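Side-chain contacts in polysaccharide deacetylase-like protein (Bacillus anthracis, PDB 4V33), which probably removes acetyl groups from cell-wall polysaccharide as a zinc-dependent deacetylase, and is needed for osmotic stability and cell shape: residues 105-110 against 138-143; 186-191 against 258-263; 269-274 against 308-313; 329-332 against 336-339. One frame throughout, in Å; residues are numbered along the deposited sequence. Where two conformers were deposited one is given.

Contact 1 (105-110 against 138-143); sequences FDTKEF and ITFEQK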
loop_
_atom_site.group_PDB
_atom_site.type_symbol
_atom_site.label_atom_id
_atom_site.label_comp_id
_atom_site.label_asym_id
_atom_site.label_seq_id
_atom_site.Cartn_x
_atom_site.Cartn_y
_atom_site.Cartn_z
ATOM N N PHE A 105 -19.617 9.497 14.739
ATOM C CA PHE A 105 -19.065 8.393 13.978
ATOM C C PHE A 105 -17.835 7.872 14.693
ATOM O O PHE A 105 -16.945 8.643 15.030
ATOM C CB PHE A 105 -18.680 8.840 12.567
ATOM C CG PHE A 105 -18.163 7.720 11.706
ATOM C CD1 PHE A 105 -16.830 7.333 11.763
ATOM C CD2 PHE A 105 -19.014 7.041 10.854
ATOM C CE1 PHE A 105 -16.362 6.292 10.981
ATOM C CE2 PHE A 105 -18.544 6.004 10.066
ATOM C CZ PHE A 105 -17.222 5.634 10.131
ATOM N N ASP A 106 -17.779 6.565 14.910
ATOM C CA ASP A 106 -16.627 5.960 15.557
ATOM C C ASP A 106 -16.266 4.660 14.857
ATOM O O ASP A 106 -17.141 3.849 14.556
ATOM C CB ASP A 106 -16.935 5.694 17.034
ATOM C CG ASP A 106 -15.681 5.554 17.879
ATOM O OD1 ASP A 106 -14.875 4.642 17.606
ATOM O OD2 ASP A 106 -15.505 6.352 18.824
ATOM N N THR A 107 -14.978 4.446 14.603
ATOM C CA THR A 107 -14.555 3.206 13.967
ATOM C C THR A 107 -14.918 1.983 14.813
ATOM O O THR A 107 -15.007 0.873 14.296
ATOM C CB THR A 107 -13.053 3.206 13.628
ATOM O OG1 THR A 107 -12.293 3.481 14.811
ATOM C CG2 THR A 107 -12.752 4.265 12.571
ATOM N N LYS A 108 -15.150 2.200 16.106
ATOM C CA LYS A 108 -15.637 1.150 16.997
ATOM C C LYS A 108 -16.973 0.577 16.505
ATOM O O LYS A 108 -17.298 -0.580 16.778
ATOM C CB LYS A 108 -15.791 1.699 18.419
ATOM C CG LYS A 108 -16.270 0.689 19.450
ATOM C CD LYS A 108 -16.456 1.341 20.816
ATOM C CE LYS A 108 -17.084 0.376 21.815
ATOM N NZ LYS A 108 -16.225 -0.818 22.069
ATOM N N GLU A 109 -17.738 1.387 15.776
ATOM C CA GLU A 109 -19.030 0.956 15.239
ATOM C C GLU A 109 -18.861 0.077 14.007
ATOM O O GLU A 109 -19.844 -0.436 13.465
ATOM C CB GLU A 109 -19.896 2.162 14.858
ATOM C CG GLU A 109 -20.284 3.085 16.002
ATOM C CD GLU A 109 -21.055 4.304 15.511
ATOM O OE1 GLU A 109 -20.420 5.250 14.994
ATOM O OE2 GLU A 109 -22.300 4.309 15.625
ATOM N N PHE A 110 -17.622 -0.056 13.539
ATOM C CA PHE A 110 -17.318 -0.877 12.372
ATOM C C PHE A 110 -16.179 -1.843 12.684
ATOM O O PHE A 110 -15.214 -1.962 11.930
ATOM C CB PHE A 110 -17.008 -0.002 11.152
ATOM C CG PHE A 110 -18.170 0.852 10.723
ATOM C CD1 PHE A 110 -18.455 2.043 11.382
ATOM C CD2 PHE A 110 -18.993 0.455 9.680
ATOM C CE1 PHE A 110 -19.539 2.826 11.000
ATOM C CE2 PHE A 110 -20.075 1.235 9.292
ATOM C CZ PHE A 110 -20.349 2.416 9.957
ATOM N N ILE A 138 -15.328 9.417 4.144
ATOM C CA ILE A 138 -14.381 9.801 5.176
ATOM C C ILE A 138 -13.329 8.707 5.281
ATOM O O ILE A 138 -13.648 7.521 5.212
ATOM C CB ILE A 138 -15.071 10.015 6.535
ATOM C CG1 ILE A 138 -14.050 10.449 7.588
ATOM C CG2 ILE A 138 -15.834 8.765 6.976
ATOM C CD1 ILE A 138 -14.680 10.955 8.859
ATOM N N THR A 139 -12.070 9.105 5.423
ATOM C CA THR A 139 -10.990 8.128 5.465
ATOM C C THR A 139 -10.191 8.196 6.759
ATOM O O THR A 139 -9.603 9.226 7.089
ATOM C CB THR A 139 -10.034 8.295 4.268
ATOM O OG1 THR A 139 -10.756 8.082 3.048
ATOM C CG2 THR A 139 -8.890 7.284 4.366
ATOM N N PHE A 140 -10.195 7.087 7.492
ATOM C CA PHE A 140 -9.327 6.910 8.647
ATOM C C PHE A 140 -8.096 6.139 8.184
ATOM O O PHE A 140 -8.165 4.935 7.940
ATOM C CB PHE A 140 -10.075 6.164 9.765
ATOM C CG PHE A 140 -11.189 6.974 10.376
ATOM C CD1 PHE A 140 -12.454 6.973 9.816
ATOM C CD2 PHE A 140 -10.952 7.769 11.484
ATOM C CE1 PHE A 140 -13.467 7.737 10.364
ATOM C CE2 PHE A 140 -11.963 8.534 12.036
ATOM C CZ PHE A 140 -13.222 8.518 11.474
ATOM N N GLU A 141 -6.981 6.849 8.042
ATOM C CA GLU A 141 -5.788 6.295 7.397
ATOM C C GLU A 141 -5.358 4.952 7.959
ATOM O O GLU A 141 -5.247 4.782 9.174
ATOM C CB GLU A 141 -4.613 7.274 7.487
ATOM C CG GLU A 141 -4.782 8.538 6.662
ATOM C CD GLU A 141 -4.843 8.269 5.164
ATOM O OE1 GLU A 141 -4.372 7.204 4.722
ATOM O OE2 GLU A 141 -5.372 9.134 4.427
ATOM N N GLN A 142 -5.149 3.995 7.061
ATOM C CA GLN A 142 -4.650 2.679 7.446
ATOM C C GLN A 142 -3.138 2.611 7.387
ATOM O O GLN A 142 -2.510 3.194 6.503
ATOM C CB GLN A 142 -5.218 1.593 6.526
ATOM C CG GLN A 142 -6.717 1.506 6.549
ATOM C CD GLN A 142 -7.246 0.195 6.000
ATOM O OE1 GLN A 142 -7.913 -0.552 6.710
ATOM N NE2 GLN A 142 -6.988 -0.070 4.723
ATOM N N LYS A 143 -2.560 1.877 8.328
ATOM C CA LYS A 143 -1.130 1.607 8.285
ATOM C C LYS A 143 -0.845 0.611 7.166
ATOM O O LYS A 143 -1.675 -0.249 6.845
ATOM C CB LYS A 143 -0.635 1.077 9.633
ATOM C CG LYS A 143 -1.113 -0.327 9.973
ATOM C CD LYS A 143 -0.820 -0.673 11.424
ATOM C CE LYS A 143 -1.248 -2.096 11.753
ATOM N NZ LYS A 143 -2.705 -2.308 11.526
#

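Contact 2 (186-191 against 258-263); sequences TFERWG and IFSMQS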
loop_
_atom_site.group_PDB
_atom_site.type_symbol
_atom_site.label_atom_id
_atom_site.label_comp_id
_atom_site.label_asym_id
_atom_site.label_seq_id
_atom_site.Cartn_x
_atom_site.Cartn_y
_atom_site.Cartn_z
ATOM N N THR A 186 0.934 -3.307 -5.082
ATOM C CA THR A 186 2.147 -2.692 -5.619
ATOM C C THR A 186 1.856 -1.208 -5.804
ATOM O O THR A 186 0.715 -0.783 -5.642
ATOM C CB THR A 186 2.578 -3.330 -6.957
ATOM O OG1 THR A 186 1.496 -3.279 -7.902
ATOM C CG2 THR A 186 2.986 -4.783 -6.741
ATOM N N PHE A 187 2.855 -0.406 -6.163
ATOM C CA PHE A 187 2.669 1.046 -6.144
ATOM C C PHE A 187 1.708 1.586 -7.203
ATOM O O PHE A 187 1.205 2.698 -7.072
ATOM C CB PHE A 187 4.026 1.774 -6.164
ATOM C CG PHE A 187 4.765 1.646 -4.869
ATOM C CD1 PHE A 187 4.357 2.372 -3.755
ATOM C CD2 PHE A 187 5.822 0.750 -4.735
ATOM C CE1 PHE A 187 5.003 2.235 -2.542
ATOM C CE2 PHE A 187 6.476 0.604 -3.519
ATOM C CZ PHE A 187 6.067 1.346 -2.420
ATOM N N GLU A 188 1.426 0.786 -8.224
ATOM C CA GLU A 188 0.389 1.138 -9.190
ATOM C C GLU A 188 -0.989 1.256 -8.530
ATOM O O GLU A 188 -1.889 1.899 -9.077
ATOM C CB GLU A 188 0.322 0.104 -10.314
ATOM C CG GLU A 188 1.577 0.030 -11.159
ATOM C CD GLU A 188 2.634 -0.900 -10.589
ATOM O OE1 GLU A 188 2.460 -1.415 -9.460
ATOM O OE2 GLU A 188 3.637 -1.128 -11.298
ATOM N N ARG A 189 -1.147 0.641 -7.361
ATOM C CA ARG A 189 -2.408 0.709 -6.624
ATOM C C ARG A 189 -2.250 1.466 -5.316
ATOM O O ARG A 189 -2.957 1.181 -4.350
ATOM C CB ARG A 189 -2.946 -0.693 -6.349
ATOM C CG ARG A 189 -3.492 -1.383 -7.582
ATOM C CD ARG A 189 -4.130 -2.712 -7.184
ATOM N NE ARG A 189 -5.374 -2.516 -6.447
ATOM C CZ ARG A 189 -6.052 -3.498 -5.861
ATOM N NH1 ARG A 189 -5.597 -4.743 -5.907
ATOM N NH2 ARG A 189 -7.192 -3.236 -5.231
ATOM N N TRP A 190 -1.324 2.424 -5.271
ATOM C CA TRP A 190 -1.153 3.233 -4.067
ATOM C C TRP A 190 -2.470 3.902 -3.660
ATOM O O TRP A 190 -2.780 4.024 -2.469
ATOM C CB TRP A 190 -0.073 4.309 -4.259
ATOM C CG TRP A 190 0.180 5.042 -2.987
ATOM C CD1 TRP A 190 -0.130 6.343 -2.706
ATOM C CD2 TRP A 190 0.761 4.500 -1.804
ATOM N NE1 TRP A 190 0.230 6.640 -1.412
ATOM C CE2 TRP A 190 0.780 5.526 -0.838
ATOM C CE3 TRP A 190 1.266 3.239 -1.462
ATOM C CZ2 TRP A 190 1.289 5.332 0.443
ATOM C CZ3 TRP A 190 1.768 3.047 -0.192
ATOM C CH2 TRP A 190 1.777 4.089 0.746
ATOM N N GLY A 191 -3.241 4.317 -4.659
ATOM C CA GLY A 191 -4.519 4.966 -4.422
ATOM C C GLY A 191 -5.563 4.074 -3.771
ATOM O O GLY A 191 -6.637 4.554 -3.408
ATOM N N ILE A 258 1.979 -10.682 -11.656
ATOM C CA ILE A 258 2.382 -10.740 -10.255
ATOM C C ILE A 258 3.380 -9.642 -9.889
ATOM O O ILE A 258 3.250 -9.001 -8.855
ATOM C CB ILE A 258 2.930 -12.144 -9.865
ATOM C CG1 ILE A 258 1.816 -13.191 -10.003
ATOM C CG2 ILE A 258 3.472 -12.147 -8.435
ATOM C CD1 ILE A 258 2.285 -14.622 -9.765
ATOM N N PHE A 259 4.376 -9.408 -10.736
ATOM C CA PHE A 259 5.419 -8.468 -10.359
ATOM C C PHE A 259 5.312 -7.081 -10.966
ATOM O O PHE A 259 4.986 -6.915 -12.140
ATOM C CB PHE A 259 6.804 -9.047 -10.644
ATOM C CG PHE A 259 7.315 -9.925 -9.547
ATOM C CD1 PHE A 259 6.989 -11.267 -9.516
ATOM C CD2 PHE A 259 8.105 -9.402 -8.528
ATOM C CE1 PHE A 259 7.441 -12.085 -8.491
ATOM C CE2 PHE A 259 8.559 -10.214 -7.499
ATOM C CZ PHE A 259 8.229 -11.563 -7.490
ATOM N N SER A 260 5.599 -6.101 -10.120
ATOM C CA SER A 260 5.855 -4.737 -10.554
ATOM C C SER A 260 7.371 -4.555 -10.490
ATOM O O SER A 260 7.972 -4.700 -9.427
ATOM C CB SER A 260 5.179 -3.763 -9.601
ATOM O OG SER A 260 5.483 -2.422 -9.938
ATOM N N MET A 261 7.989 -4.252 -11.628
ATOM C CA MET A 261 9.446 -4.185 -11.708
ATOM C C MET A 261 9.879 -2.732 -11.604
ATOM O O MET A 261 9.587 -1.919 -12.480
ATOM C CB MET A 261 9.929 -4.808 -13.021
ATOM C CG MET A 261 11.437 -5.019 -13.124
ATOM S SD MET A 261 12.051 -6.330 -12.037
ATOM C CE MET A 261 10.731 -7.485 -12.233
ATOM N N GLN A 262 10.552 -2.408 -10.509
ATOM C CA GLN A 262 10.889 -1.031 -10.193
ATOM C C GLN A 262 12.399 -0.906 -10.009
ATOM O O GLN A 262 13.131 -1.869 -10.230
ATOM C CB GLN A 262 10.101 -0.584 -8.952
ATOM C CG GLN A 262 8.572 -0.718 -9.132
ATOM C CD GLN A 262 8.051 0.173 -10.252
ATOM O OE1 GLN A 262 8.546 1.285 -10.453
ATOM N NE2 GLN A 262 7.056 -0.317 -10.995
ATOM N N SER A 263 12.864 0.276 -9.621
ATOM C CA SER A 263 14.295 0.589 -9.685
ATOM C C SER A 263 15.061 0.423 -8.371
ATOM O O SER A 263 14.562 0.781 -7.312
ATOM C CB SER A 263 14.461 2.031 -10.166
ATOM O OG SER A 263 15.832 2.402 -10.240
HETATM O O HOH W 1 5.406 -1.297 -7.240
#

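Contact 3 (269-274 against 308-313); sequences ADLPKI and DKVVAE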
loop_
_atom_site.group_PDB
_atom_site.type_symbol
_atom_site.label_atom_id
_atom_site.label_comp_id
_atom_site.label_asym_id
_atom_site.label_seq_id
_atom_site.Cartn_x
_atom_site.Cartn_y
_atom_site.Cartn_z
ATOM N N ALA A 269 24.010 2.379 -6.161
ATOM C CA ALA A 269 24.868 3.482 -5.749
ATOM C C ALA A 269 24.592 3.958 -4.334
ATOM O O ALA A 269 23.449 3.999 -3.889
ATOM C CB ALA A 269 24.698 4.652 -6.719
ATOM N N ASP A 270 25.661 4.359 -3.641
ATOM C CA ASP A 270 25.526 4.995 -2.340
ATOM C C ASP A 270 25.144 6.441 -2.627
ATOM O O ASP A 270 26.004 7.301 -2.806
ATOM C CB ASP A 270 26.864 4.915 -1.595
ATOM C CG ASP A 270 26.772 5.400 -0.165
ATOM O OD1 ASP A 270 25.655 5.698 0.307
ATOM O OD2 ASP A 270 27.836 5.466 0.492
ATOM N N LEU A 271 23.842 6.695 -2.706
ATOM C CA LEU A 271 23.368 7.956 -3.278
ATOM C C LEU A 271 23.899 9.261 -2.662
ATOM O O LEU A 271 24.193 10.192 -3.400
ATOM C CB LEU A 271 21.839 7.953 -3.358
ATOM C CG LEU A 271 21.284 6.936 -4.356
ATOM C CD1 LEU A 271 19.783 6.770 -4.189
ATOM C CD2 LEU A 271 21.619 7.374 -5.782
ATOM N N PRO A 272 24.030 9.335 -1.321
ATOM C CA PRO A 272 24.582 10.584 -0.776
ATOM C C PRO A 272 26.020 10.867 -1.206
ATOM O O PRO A 272 26.465 12.007 -1.082
ATOM C CB PRO A 272 24.533 10.349 0.738
ATOM C CG PRO A 272 23.395 9.410 0.923
ATOM C CD PRO A 272 23.493 8.472 -0.251
ATOM N N LYS A 273 26.722 9.858 -1.722
ATOM C CA LYS A 273 28.142 9.992 -2.050
ATOM C C LYS A 273 28.446 10.076 -3.545
ATOM O O LYS A 273 29.611 10.137 -3.940
ATOM C CB LYS A 273 28.923 8.820 -1.453
ATOM C CG LYS A 273 28.792 8.683 0.055
ATOM C CD LYS A 273 29.354 9.905 0.767
ATOM C CE LYS A 273 29.331 9.724 2.278
ATOM N NZ LYS A 273 30.134 8.543 2.712
ATOM N N ILE A 274 27.416 10.067 -4.383
ATOM C CA ILE A 274 27.644 10.128 -5.821
ATOM C C ILE A 274 27.219 11.481 -6.383
ATOM O O ILE A 274 26.538 12.255 -5.709
ATOM C CB ILE A 274 26.900 9.010 -6.560
ATOM C CG1 ILE A 274 25.386 9.200 -6.421
ATOM C CG2 ILE A 274 27.301 7.655 -5.994
ATOM C CD1 ILE A 274 24.634 9.149 -7.733
ATOM N N ASP A 308 18.390 14.866 2.555
ATOM C CA ASP A 308 17.504 15.792 1.857
ATOM C C ASP A 308 17.904 15.993 0.396
ATOM O O ASP A 308 17.042 16.122 -0.474
ATOM C CB ASP A 308 17.445 17.146 2.573
ATOM C CG ASP A 308 16.651 17.089 3.865
ATOM O OD1 ASP A 308 15.932 16.091 4.090
ATOM O OD2 ASP A 308 16.742 18.058 4.654
ATOM N N LYS A 309 19.209 16.021 0.134
ATOM C CA LYS A 309 19.714 16.166 -1.225
ATOM C C LYS A 309 19.277 14.990 -2.096
ATOM O O LYS A 309 18.833 15.178 -3.229
ATOM C CB LYS A 309 21.241 16.279 -1.225
ATOM C CG LYS A 309 21.884 16.115 -2.594
ATOM C CD LYS A 309 21.713 17.352 -3.446
ATOM C CE LYS A 309 22.296 17.166 -4.842
ATOM N NZ LYS A 309 21.862 18.248 -5.768
ATOM N N VAL A 310 19.408 13.782 -1.562
ATOM C CA VAL A 310 19.011 12.578 -2.288
ATOM C C VAL A 310 17.509 12.554 -2.542
ATOM O O VAL A 310 17.073 12.184 -3.632
ATOM C CB VAL A 310 19.461 11.292 -1.560
ATOM C CG1 VAL A 310 18.875 10.038 -2.223
ATOM C CG2 VAL A 310 20.983 11.213 -1.541
ATOM N N VAL A 311 16.718 12.943 -1.543
ATOM C CA VAL A 311 15.267 13.016 -1.723
ATOM C C VAL A 311 14.912 13.987 -2.845
ATOM O O VAL A 311 14.083 13.678 -3.701
ATOM C CB VAL A 311 14.526 13.431 -0.426
ATOM C CG1 VAL A 311 13.043 13.678 -0.706
ATOM C CG2 VAL A 311 14.667 12.358 0.632
ATOM N N ALA A 312 15.546 15.153 -2.850
ATOM C CA ALA A 312 15.259 16.142 -3.882
ATOM C C ALA A 312 15.613 15.645 -5.285
ATOM O O ALA A 312 14.892 15.926 -6.246
ATOM C CB ALA A 312 15.957 17.445 -3.581
ATOM N N GLU A 313 16.719 14.910 -5.408
ATOM C CA GLU A 313 17.095 14.355 -6.703
ATOM C C GLU A 313 16.113 13.258 -7.112
ATOM O O GLU A 313 15.659 13.208 -8.258
ATOM C CB GLU A 313 18.530 13.805 -6.675
ATOM C CG GLU A 313 19.610 14.871 -6.497
ATOM C CD GLU A 313 19.801 15.752 -7.722
ATOM O OE1 GLU A 313 19.199 15.472 -8.779
ATOM O OE2 GLU A 313 20.568 16.735 -7.626
#

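Contact 4 (329-332 against 336-339); sequences FITK and DELL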
loop_
_atom_site.group_PDB
_atom_site.type_symbol
_atom_site.label_atom_id
_atom_site.label_comp_id
_atom_site.label_asym_id
_atom_site.label_seq_id
_atom_site.Cartn_x
_atom_site.Cartn_y
_atom_site.Cartn_z
ATOM N N PHE A 329 4.462 2.167 7.257
ATOM C CA PHE A 329 4.063 3.459 6.739
ATOM C C PHE A 329 2.631 3.815 7.153
ATOM O O PHE A 329 1.766 2.950 7.238
ATOM C CB PHE A 329 4.171 3.488 5.211
ATOM C CG PHE A 329 3.702 4.781 4.605
ATOM C CD1 PHE A 329 4.571 5.853 4.470
ATOM C CD2 PHE A 329 2.385 4.937 4.195
ATOM C CE1 PHE A 329 4.141 7.050 3.927
ATOM C CE2 PHE A 329 1.946 6.132 3.660
ATOM C CZ PHE A 329 2.828 7.190 3.521
ATOM N N ILE A 330 2.394 5.093 7.418
ATOM C CA ILE A 330 1.033 5.625 7.466
ATOM C C ILE A 330 1.052 7.014 6.843
ATOM O O ILE A 330 2.055 7.739 6.928
ATOM C CB ILE A 330 0.437 5.646 8.899
ATOM C CG1 ILE A 330 -1.079 5.884 8.851
ATOM C CG2 ILE A 330 1.134 6.683 9.764
ATOM C CD1 ILE A 330 -1.795 5.517 10.132
ATOM N N THR A 331 -0.039 7.363 6.175
ATOM C CA THR A 331 -0.154 8.651 5.506
ATOM C C THR A 331 -0.367 9.765 6.521
ATOM O O THR A 331 -1.406 9.828 7.176
ATOM C CB THR A 331 -1.318 8.637 4.491
ATOM O OG1 THR A 331 -1.101 7.582 3.545
ATOM C CG2 THR A 331 -1.399 9.958 3.751
ATOM N N LYS A 332 0.627 10.638 6.653
ATOM C CA LYS A 332 0.554 11.750 7.599
ATOM C C LYS A 332 0.449 13.095 6.904
ATOM O O LYS A 332 0.197 14.109 7.549
ATOM C CB LYS A 332 1.780 11.750 8.517
ATOM C CG LYS A 332 1.956 10.468 9.313
ATOM C CD LYS A 332 3.134 10.572 10.269
ATOM C CE LYS A 332 3.370 9.254 10.992
ATOM N NZ LYS A 332 4.460 9.355 12.005
ATOM N N ASP A 336 7.115 15.224 1.279
ATOM C CA ASP A 336 7.843 14.149 0.598
ATOM C C ASP A 336 7.814 12.793 1.319
ATOM O O ASP A 336 8.742 11.985 1.179
ATOM C CB ASP A 336 9.297 14.574 0.354
ATOM C CG ASP A 336 9.407 15.768 -0.563
ATOM O OD1 ASP A 336 8.546 15.910 -1.456
ATOM O OD2 ASP A 336 10.350 16.566 -0.394
ATOM N N GLU A 337 6.754 12.531 2.082
ATOM C CA GLU A 337 6.726 11.309 2.885
ATOM C C GLU A 337 6.770 10.039 2.038
ATOM O O GLU A 337 7.269 9.009 2.484
ATOM C CB GLU A 337 5.520 11.288 3.838
ATOM C CG GLU A 337 4.158 11.202 3.160
ATOM C CD GLU A 337 3.009 11.251 4.150
ATOM O OE1 GLU A 337 3.270 11.312 5.374
ATOM O OE2 GLU A 337 1.842 11.233 3.701
ATOM N N LEU A 338 6.265 10.108 0.810
ATOM C CA LEU A 338 6.251 8.920 -0.043
ATOM C C LEU A 338 7.630 8.591 -0.601
ATOM O O LEU A 338 7.827 7.515 -1.176
ATOM C CB LEU A 338 5.248 9.076 -1.189
ATOM C CG LEU A 338 3.814 9.378 -0.768
ATOM C CD1 LEU A 338 2.966 9.667 -1.999
ATOM C CD2 LEU A 338 3.258 8.206 0.015
ATOM N N LEU A 339 8.572 9.521 -0.429
ATOM C CA LEU A 339 9.961 9.333 -0.843
ATOM C C LEU A 339 10.845 8.974 0.351
ATOM O O LEU A 339 12.073 8.974 0.246
ATOM C CB LEU A 339 10.493 10.614 -1.506
ATOM C CG LEU A 339 9.718 11.062 -2.750
ATOM C CD1 LEU A 339 10.206 12.409 -3.255
ATOM C CD2 LEU A 339 9.817 10.016 -3.854
HETATM O O HOH W 2 4.554 9.165 6.663
#

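Contact 1 (105-110 against 138-143)
Phe105 and Phe140 bring their rings together rim to rim. The planes are almost parallel, only 10° apart, yet the centroids lie 5.6 Å from each other and neither ring sits over the face of its partner, so this is not a stack. The closest point is Phe105 CE1 to Phe140 CE1, a tight 3.3 Å, with Phe105 CD1 and Phe140 CZ flanking it as the two side chains slide past each other in opposite senses.

A CH-pi contact comes next. Thr107 sets CG2 over one face of the Phe140 ring, 3.9 Å from the centroid and 14° off the ring normal. Its chi1 of 55° turns the methyl to the ring while OG1 bonds to Thr59 O, just before strand 60-66.

Polar bonds serve the turn that presents this methyl. Asp106 OD1 accepts from Lys108 N at 2.9 Å through its anti lone pair, an Asx turn, and Glu109 OE1 returns to Asp106 N at 3.0 Å, also with its anti lone pair. The other oxygen, Asp106 OD2, reaches Asn60 ND2.

The two segments belong to facing sheets of a beta sandwich, as expected of the fibronectin type III domain: strand 103-106 edges the three-stranded sheet, strand 130-140 the four-stranded one. Between them Phe105 also meets Phe117 of strand 115-124 edge to face and packs on Ile63 of strand 60-66 and Ile79 of strand 74-81, while the side chain of Phe140 rests on Arg114.

Contact 2 (186-191 against 258-263)
Glu188 folds its carboxylate back to Ser260. With CG anti to the carbonyl carbon and a bend at chi2 of 86°, the acid curls back over the start of its own 3-10 turn, and Glu188 OE2 accepts a hydrogen bond from Ser260 OG on its syn lone pair at 2.6 Å. The second oxygen is held as well: Thr186 OG1 donates to Glu188 OE1 at 2.6 Å, nearly in line with the C-O bond. Thr186 leans CB and CG2 on Ser260 CB, each 3.7 Å away.

Ser260 belongs to strand 259-263 of the parallel sheet that forms the distorted beta/alpha barrel of polysaccharide deacetylases, and the turn 187-191 follows strand 183-185 of the same sheet. The Ser260 hydroxyl, anti to the backbone N (chi1 176°), gives one hydrogen bond and receives two. A water donates to Ser260 OG at 2.9 Å and itself accepts from Phe187 N. The other donor is Gln262 NE2, 2.8 Å from Ser260 OG. Gln262 is bent at chi2, which carries the amide back along the strand; OE1 accepts from the backbone N of Ile297 and Ala298, and the NE2 bond tilts 18° out of the amide plane.

Contact 3 (269-274 against 308-313)
Lys309 NZ bonds to Glu313 OE2 at 2.7 Å, a salt bridge spanning one turn of helix 308-315 beside Val310, the residue that meets Leu271 and Pro272. The lysine comes to the anti lone pair of OE2, while OE1 of the same acid has a second cation, Lys316, so the carboxylate is shared by two lysines and probably stays ionised.

Across the contact itself the packing is apolar, and Val310 carries all of the helix side. Its chi1 of 172° sends the two methyls to different parts of the Leu-Pro turn. Val310 CG1 goes to Leu271, 3.8 Å from Leu271 CB and 3.9 Å from Leu271 CD1, the two side chains crossing at about a right angle. Val310 CG2 settles on the junction of Leu271 and Pro272: it lies 3.6 Å from Pro272 N, and 3.9 Å from Pro272 CG at the ring's outer corner. Thus CG1 meets only Leu271, while CG2 touches both residues of the Leu-Pro peptide.

That peptide sits in a short 3-10 turn, 271-273, closed by Lys273 N to Asp270 O at 2.9 Å. The turn follows the zinc ligands His264 and His268, and the Leu271 side chain lies about 10 Å from the metal. Asp270 OD1 bonds to His305 ND1, and Tyr301 packs on Leu271. Helix 277-292 borders both partners through Tyr277, whose hydroxyl bonds to Leu271 O and whose side chain touches Lys309 and Glu313 on helix 308-315.

Contact 4 (329-332 against 336-339)
Glu337 reaches back to Lys332 and its neighbours within the loop that joins strands 320-326 and 341-345, adjacent parallel strands of the deacetylase barrel. It begins the 3-10 turn 337-339, and its side chain closes the loop from within by gathering backbone N-H groups.

From CB the chain leaves with CG between the backbone N and the carbonyl carbon (chi1 66°), then runs extended, so that CB and CG simply span the gap to the facing segment. Glu337 CD passes the ring of Phe329, 4.1 Å from Phe329 CZ, with carboxylate and ring planes turned 74° against each other. At the tip, Glu337 OE1 accepts from Lys332 N at 3.0 Å through its syn lone pair, at an N-H...O angle of 149°, and also brushes Lys332 CB. A water lies 2.8 Å from Glu337 OE1 and 2.9 Å from Ile330 O. Glu337 OE2 sits 3.5 Å from Thr331 CG2; its contact with Lys332 N is weak, and its stronger partner is Gly333 N. Glu334 N adds a weak bond to OE1. A carboxylate facing these successive N-H groups is probably kept in its charged form.

Phe329 also packs on Leu338, the next residue of the turn. Its CG lies opposite the backbone N (anti), and the ring meets the leucine obliquely, Phe329 CZ coming within 3.7 Å of Leu338 CD2.

Contacts 1, 2 and 3 are largely buried, whereas contact 4 lies at the surface. Contact 1 belongs to the beta sandwich and the other three to the deacetylase barrel. The end of contact 1, residues 141-143, meets contact 4 where Glu141 packs on Thr331 and Lys143 on Phe329, at the meeting of the two domains. Contact 4 also joins the other barrel contacts: Trp190 of contact 2 packs on Phe329 and Leu338, and Val311 of contact 3 touches Leu339. The chemistry varies with place: contact 1 is aromatic and methyl, contact 3 aliphatic, while contacts 2 and 4 each centre on a glutamate, satisfied by hydroxyls in one and by backbone N-H groups in the other.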